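PDB 6CT6: lactate dehydrogenase from Eimeria maxima, which catalyses the interconversion of pyruvate and lactate with NADH and NAD+ as cofactor pair, and is held here with NADH and the substrate analogue oxamate. Local coordinates for the interface of chains A and B. Sequence-based numbering; all coordinates share one arbitrary frame. Chains: chain A/B, Lactate dehydrogenase.

All three contacts are patches of one two-fold symmetric interface between chains A and B; contacts 1 and 2 recur with the chains exchanged, while contact 3 spans the axis and is largely its own twin. The C-alpha centre of contact 1 is about 7 Å from that of contact 2 (shared A:Ala245 and B:Asp52) and about 8 Å from that of contact 3 (shared B:Phe26 and B:Asn56); the C-alpha centres of contacts 2 and 3 are about 15 Å apart. Helix 45-59 of chain B and helix 244-258 of chain A run through all three. Such pairing is usual in the lactate/malate dehydrogenase family and therefore probably biological.

Contact 1: the interface of chains A and B. Residues chain A 242-246; chain B 26, 52-53, 56.
B:Asp52 meets the start of helix 244-258 of chain A with both carboxylate oxygens, accepting three backbone N-H groups. OD2 of B:Asp52 takes the amide N of A:Tyr244 at 2.8 Å, on its syn side and 20° out of the carboxylate plane. The same OD2 of B:Asp52 accepts N of A:Tyr243 at 3.0 Å, from above that plane. OD1 of B:Asp52 receives N of A:Ala245 at 3.1 Å, again syn but more tilted. One carboxylate thus caps the amino end of a helix, whose dipole would probably stabilise its negative charge. CG of B:Asp52 lies anti to its backbone N (chi1 -171°), which carries the carboxylate toward these amides.

Beside this polar grip, CD2 of B:Leu53 covers one face of the A:Tyr244 ring, 3.8 Å from its centroid, a CH-pi contact. B:Phe26 meets the CD1/CE1 edge from that same side, its CG 3.5 Å from CD1 of A:Tyr244. CE1 of A:Tyr243 backs the opposite face, toward the rim, so the ring lies between B:Leu53 and its own chain. By capping these amides the contact probably steadies the start of helix 244-258, next to the oxamate-pocket residue A:Ala242, and so may couple subunit pairing to active-site shape.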
# COMPACT_ATOMS: atom_id res chain seq x y z
N ALA A 242 -1.23 -11.78 4.94
CA ALA A 242 -1.71 -10.42 5.11
C ALA A 242 -0.54 -9.46 5.34
O ALA A 242 0.49 -9.82 5.90
CB ALA A 242 -2.67 -10.35 6.30
N TYR A 243 -0.72 -8.21 4.88
CA TYR A 243 0.30 -7.20 5.16
C TYR A 243 -0.27 -5.79 5.31
O TYR A 243 0.44 -4.91 5.82
CB TYR A 243 1.38 -7.20 4.07
CG TYR A 243 0.89 -7.18 2.63
CD1 TYR A 243 0.64 -5.99 1.98
CD2 TYR A 243 0.72 -8.36 1.93
CE1 TYR A 243 0.22 -5.97 0.66
CE2 TYR A 243 0.30 -8.36 0.61
CZ TYR A 243 0.05 -7.16 -0.02
OH TYR A 243 -0.37 -7.17 -1.33
N TYR A 244 -1.51 -5.54 4.90
CA TYR A 244 -2.08 -4.21 5.06
C TYR A 244 -2.37 -3.91 6.53
O TYR A 244 -1.77 -2.99 7.11
CB TYR A 244 -3.35 -4.05 4.22
CG TYR A 244 -3.06 -3.93 2.74
CD1 TYR A 244 -2.26 -2.90 2.25
CD2 TYR A 244 -3.59 -4.83 1.82
CE1 TYR A 244 -1.98 -2.79 0.90
CE2 TYR A 244 -3.32 -4.73 0.47
CZ TYR A 244 -2.52 -3.70 0.01
OH TYR A 244 -2.24 -3.59 -1.33
N ALA A 245 -3.28 -4.65 7.15
CA ALA A 245 -3.55 -4.43 8.57
C ALA A 245 -2.32 -4.65 9.45
O ALA A 245 -2.13 -3.87 10.40
CB ALA A 245 -4.72 -5.32 9.03
N PRO A 246 -1.47 -5.65 9.21
CA PRO A 246 -0.24 -5.74 10.02
C PRO A 246 0.64 -4.50 9.90
O PRO A 246 1.15 -3.99 10.91
CB PRO A 246 0.45 -7.00 9.47
CG PRO A 246 -0.64 -7.81 8.91
CD PRO A 246 -1.66 -6.85 8.37
N PHE B 26 -6.28 -0.10 -0.58
CA PHE B 26 -5.70 0.38 0.66
C PHE B 26 -5.98 1.87 0.85
O PHE B 26 -6.34 2.32 1.94
CB PHE B 26 -4.20 0.09 0.64
CG PHE B 26 -3.49 0.32 1.95
CD1 PHE B 26 -4.09 0.02 3.17
CD2 PHE B 26 -2.19 0.79 1.96
CE1 PHE B 26 -3.41 0.22 4.36
CE2 PHE B 26 -1.50 0.98 3.14
CZ PHE B 26 -2.11 0.70 4.34
N ASP B 52 -8.13 -8.79 4.46
CA ASP B 52 -7.06 -8.00 5.07
C ASP B 52 -7.43 -6.52 5.16
O ASP B 52 -7.17 -5.86 6.17
CB ASP B 52 -5.78 -8.19 4.26
CG ASP B 52 -4.56 -7.59 4.92
OD1 ASP B 52 -4.62 -7.27 6.13
OD2 ASP B 52 -3.53 -7.44 4.23
N LEU B 53 -8.05 -5.98 4.11
CA LEU B 53 -8.35 -4.56 4.08
C LEU B 53 -9.57 -4.20 4.92
O LEU B 53 -9.67 -3.07 5.41
CB LEU B 53 -8.54 -4.10 2.63
CG LEU B 53 -7.22 -4.03 1.86
CD1 LEU B 53 -7.46 -3.95 0.37
CD2 LEU B 53 -6.37 -2.84 2.33
N ASN B 56 -7.97 -3.79 8.06
CA ASN B 56 -7.25 -2.52 8.09
C ASN B 56 -8.18 -1.37 8.46
O ASN B 56 -7.83 -0.52 9.29
CB ASN B 56 -6.59 -2.25 6.73
CG ASN B 56 -5.77 -0.97 6.73
OD1 ASN B 56 -4.66 -0.94 7.25
ND2 ASN B 56 -6.34 0.09 6.17

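Contact 2: the interface of chains A and B. Residues chain A 163, 229, 232-233, 245; chain B 48, 51-52, 55.
This is a helix-packing interface of mixed character, in which helix 45-59 of chain B lies against helices 157-172 and 216-237 of chain A and joins the paired chains beside an active site. B:His55 is the flat group at its centre. CG of A:Arg163 stands over the middle of one imidazole face, 3.5 Å from the ring centroid, as a CH-pi contact, while the carbonyl O of B:Met51 lies over the opposite face. The A:Arg163 chain runs extended from CG to NE (chi2 and chi3 both 166°), carrying the guanidinium past the ring, with the two planes 63° apart.

A water links the polar groups. Water 1 lies in plane at the edges of both the guanidinium and the imidazole, 3.1 Å from NH2 of A:Arg163 and 2.9 Å from ND1 of B:His55. Water 1 is also 2.6 Å from OD1 of B:Asp52, the oxygen bonded to a chain A amide. NH2 of A:Arg163 is 5.3 Å from OD1 of B:Asp52, so the water bridges groups that probably carry opposite charges and do not touch directly.

At the CE1/ND1 edge of the ring, toward the side of the B:Met51 carbonyl, A:Ile233 adds apolar contacts: its CG1 is 3.7 Å from SD of B:Met51, and its CD1 is 3.8 Å from CE1 of B:His55. Since A:Arg163 also lines the oxamate pocket, where this family's conserved arginine binds the substrate carboxylate, the partner's histidine and water probably steady its side chain.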
# COMPACT_ATOMS: atom_id res chain seq x y z
N ARG A 163 -9.05 -7.46 14.22
CA ARG A 163 -9.87 -8.47 13.56
C ARG A 163 -11.10 -8.79 14.40
O ARG A 163 -12.22 -8.84 13.89
CB ARG A 163 -9.04 -9.72 13.29
CG ARG A 163 -7.92 -9.48 12.29
CD ARG A 163 -6.89 -10.60 12.26
NE ARG A 163 -6.04 -10.51 11.08
CZ ARG A 163 -4.94 -11.23 10.87
NH1 ARG A 163 -4.55 -12.12 11.78
NH2 ARG A 163 -4.24 -11.07 9.76
N ALA A 229 -8.18 -16.15 11.47
CA ALA A 229 -8.20 -15.11 10.45
C ALA A 229 -6.94 -15.14 9.59
O ALA A 229 -7.02 -15.07 8.35
CB ALA A 229 -8.37 -13.74 11.11
N ASP A 232 -7.01 -17.99 7.22
CA ASP A 232 -8.04 -17.77 6.20
C ASP A 232 -7.51 -16.88 5.08
O ASP A 232 -7.77 -17.14 3.90
CB ASP A 232 -9.29 -17.16 6.83
CG ASP A 232 -10.05 -18.14 7.70
OD1 ASP A 232 -9.83 -19.36 7.55
OD2 ASP A 232 -10.87 -17.70 8.53
N ILE A 233 -6.78 -15.83 5.44
CA ILE A 233 -6.22 -14.93 4.43
C ILE A 233 -5.18 -15.66 3.58
O ILE A 233 -5.21 -15.60 2.35
CB ILE A 233 -5.64 -13.67 5.10
CG1 ILE A 233 -6.78 -12.81 5.67
CG2 ILE A 233 -4.80 -12.86 4.12
CD1 ILE A 233 -6.33 -11.60 6.47
N ALA A 245 -3.28 -4.65 7.15
CA ALA A 245 -3.55 -4.43 8.57
C ALA A 245 -2.32 -4.65 9.45
O ALA A 245 -2.13 -3.87 10.40
CB ALA A 245 -4.72 -5.32 9.03
N GLY B 48 -8.98 -12.63 -0.36
CA GLY B 48 -7.96 -12.57 0.68
C GLY B 48 -7.51 -11.14 0.95
O GLY B 48 -7.39 -10.73 2.11
N MET B 51 -10.32 -9.20 2.73
CA MET B 51 -10.42 -9.53 4.14
C MET B 51 -9.37 -8.78 4.94
O MET B 51 -9.67 -8.18 5.99
CB MET B 51 -10.28 -11.05 4.31
CG MET B 51 -10.36 -11.56 5.74
SD MET B 51 -10.42 -13.37 5.81
CE MET B 51 -11.99 -13.71 5.01
N ASP B 52 -8.13 -8.79 4.46
CA ASP B 52 -7.06 -8.00 5.07
C ASP B 52 -7.43 -6.52 5.16
O ASP B 52 -7.17 -5.86 6.17
CB ASP B 52 -5.78 -8.19 4.26
CG ASP B 52 -4.56 -7.59 4.92
OD1 ASP B 52 -4.62 -7.27 6.13
OD2 ASP B 52 -3.53 -7.44 4.23
N HIS B 55 -10.02 -5.69 7.79
CA HIS B 55 -9.30 -5.58 9.05
C HIS B 55 -8.59 -4.23 9.15
O HIS B 55 -8.62 -3.59 10.21
CB HIS B 55 -8.29 -6.72 9.18
CG HIS B 55 -8.90 -8.08 9.12
ND1 HIS B 55 -8.17 -9.22 8.85
CD2 HIS B 55 -10.18 -8.50 9.30
CE1 HIS B 55 -8.96 -10.27 8.86
NE2 HIS B 55 -10.19 -9.86 9.13
O HOH W 1 -5.37 -8.70 8.16

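Contact 3: the interface of chains A and B. Residues chain A 23, 26-27, 30, 248; chain B 26-27, 30, 56.
Here the interface is an apolar helix-helix pairing about the two-fold axis, with helix 19-31 of each chain facing its own copy, and it joins the subunits mainly by side-chain packing. The leucines interlock in reciprocal pairs: CD1 of A:Leu30 is 3.7 Å from CD2 of B:Leu27, and CD2 of A:Leu27 is 3.8 Å from CD1 of B:Leu30. Each pair crosses at about a right angle. The side chains of A:Phe26 and B:Phe26 slide past each other in opposite directions, their CD2 atoms 3.9 Å apart. A leucine of the same chain, A:Leu30 or B:Leu30, sets CD1 over the centre of each ring and backs it from within its own helix.

Polar groups border this packing. The hydroxyl OG1 of A:Thr248 donates to the amide oxygen OD1 of B:Asn56 at 2.7 Å, in the carbonyl plane and with a C=O...donor angle of 156°. OG1 also lies at the in-plane edge of the B:Phe26 ring. With OG1 beside its backbone N (chi1 -54°), A:Thr248 points this hydroxyl at chain B. Next along the rim, CG2 of A:Thr23 is 3.8 Å from CE2 of B:Phe26. Helix 19-31 follows strand 11-15 of the NAD-binding Rossmann fold, and helix 244-258 of the C-terminal region borders the pairing.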
# COMPACT_ATOMS: atom_id res chain seq x y z
N THR A 23 4.47 -1.40 2.71
CA THR A 23 3.22 -0.86 3.22
C THR A 23 3.46 0.20 4.28
O THR A 23 2.79 1.24 4.29
CB THR A 23 2.36 -2.01 3.77
OG1 THR A 23 1.97 -2.87 2.69
CG2 THR A 23 1.11 -1.48 4.47
N PHE A 26 4.92 3.32 2.67
CA PHE A 26 3.80 4.01 2.03
C PHE A 26 3.01 4.84 3.04
O PHE A 26 2.66 6.00 2.77
CB PHE A 26 2.91 2.97 1.36
CG PHE A 26 1.86 3.53 0.42
CD1 PHE A 26 2.11 4.63 -0.39
CD2 PHE A 26 0.63 2.90 0.31
CE1 PHE A 26 1.13 5.11 -1.25
CE2 PHE A 26 -0.34 3.37 -0.54
CZ PHE A 26 -0.09 4.47 -1.33
N LEU A 27 2.74 4.28 4.22
CA LEU A 27 1.99 5.01 5.25
C LEU A 27 2.76 6.24 5.73
O LEU A 27 2.17 7.29 5.98
CB LEU A 27 1.68 4.09 6.42
CG LEU A 27 0.54 3.08 6.26
CD1 LEU A 27 0.64 1.98 7.31
CD2 LEU A 27 -0.82 3.76 6.36
N LEU A 30 2.25 8.90 3.06
CA LEU A 30 0.89 9.44 3.06
C LEU A 30 0.60 10.28 4.30
O LEU A 30 -0.05 11.32 4.21
CB LEU A 30 -0.12 8.29 2.95
CG LEU A 30 -0.11 7.46 1.67
CD1 LEU A 30 -0.97 6.22 1.83
CD2 LEU A 30 -0.57 8.29 0.49
N THR A 248 -0.17 -1.36 9.06
CA THR A 248 -0.78 -0.19 9.68
C THR A 248 -0.76 -0.31 11.20
O THR A 248 -0.54 0.68 11.90
CB THR A 248 -2.21 -0.02 9.16
OG1 THR A 248 -2.19 0.02 7.73
CG2 THR A 248 -2.84 1.28 9.68
N PHE B 26 -6.28 -0.10 -0.58
CA PHE B 26 -5.70 0.38 0.66
C PHE B 26 -5.98 1.87 0.85
O PHE B 26 -6.34 2.32 1.94
CB PHE B 26 -4.20 0.09 0.64
CG PHE B 26 -3.49 0.32 1.95
CD1 PHE B 26 -4.09 0.02 3.17
CD2 PHE B 26 -2.19 0.79 1.96
CE1 PHE B 26 -3.41 0.22 4.36
CE2 PHE B 26 -1.50 0.98 3.14
CZ PHE B 26 -2.11 0.70 4.34
N LEU B 27 -5.81 2.66 -0.22
CA LEU B 27 -6.04 4.10 -0.13
C LEU B 27 -7.50 4.42 0.17
O LEU B 27 -7.79 5.35 0.93
CB LEU B 27 -5.61 4.77 -1.44
CG LEU B 27 -4.10 4.91 -1.64
CD1 LEU B 27 -3.78 5.16 -3.10
CD2 LEU B 27 -3.54 6.03 -0.77
N LEU B 30 -8.01 3.87 3.88
CA LEU B 30 -7.37 4.90 4.69
C LEU B 30 -8.08 6.25 4.55
O LEU B 30 -8.20 6.99 5.53
CB LEU B 30 -5.90 5.03 4.29
CG LEU B 30 -4.98 3.84 4.56
CD1 LEU B 30 -3.64 4.03 3.86
CD2 LEU B 30 -4.76 3.63 6.06
N ASN B 56 -7.97 -3.79 8.06
CA ASN B 56 -7.25 -2.52 8.09
C ASN B 56 -8.18 -1.37 8.46
O ASN B 56 -7.83 -0.52 9.29
CB ASN B 56 -6.59 -2.25 6.73
CG ASN B 56 -5.77 -0.97 6.73
OD1 ASN B 56 -4.66 -0.94 7.25
ND2 ASN B 56 -6.34 0.09 6.17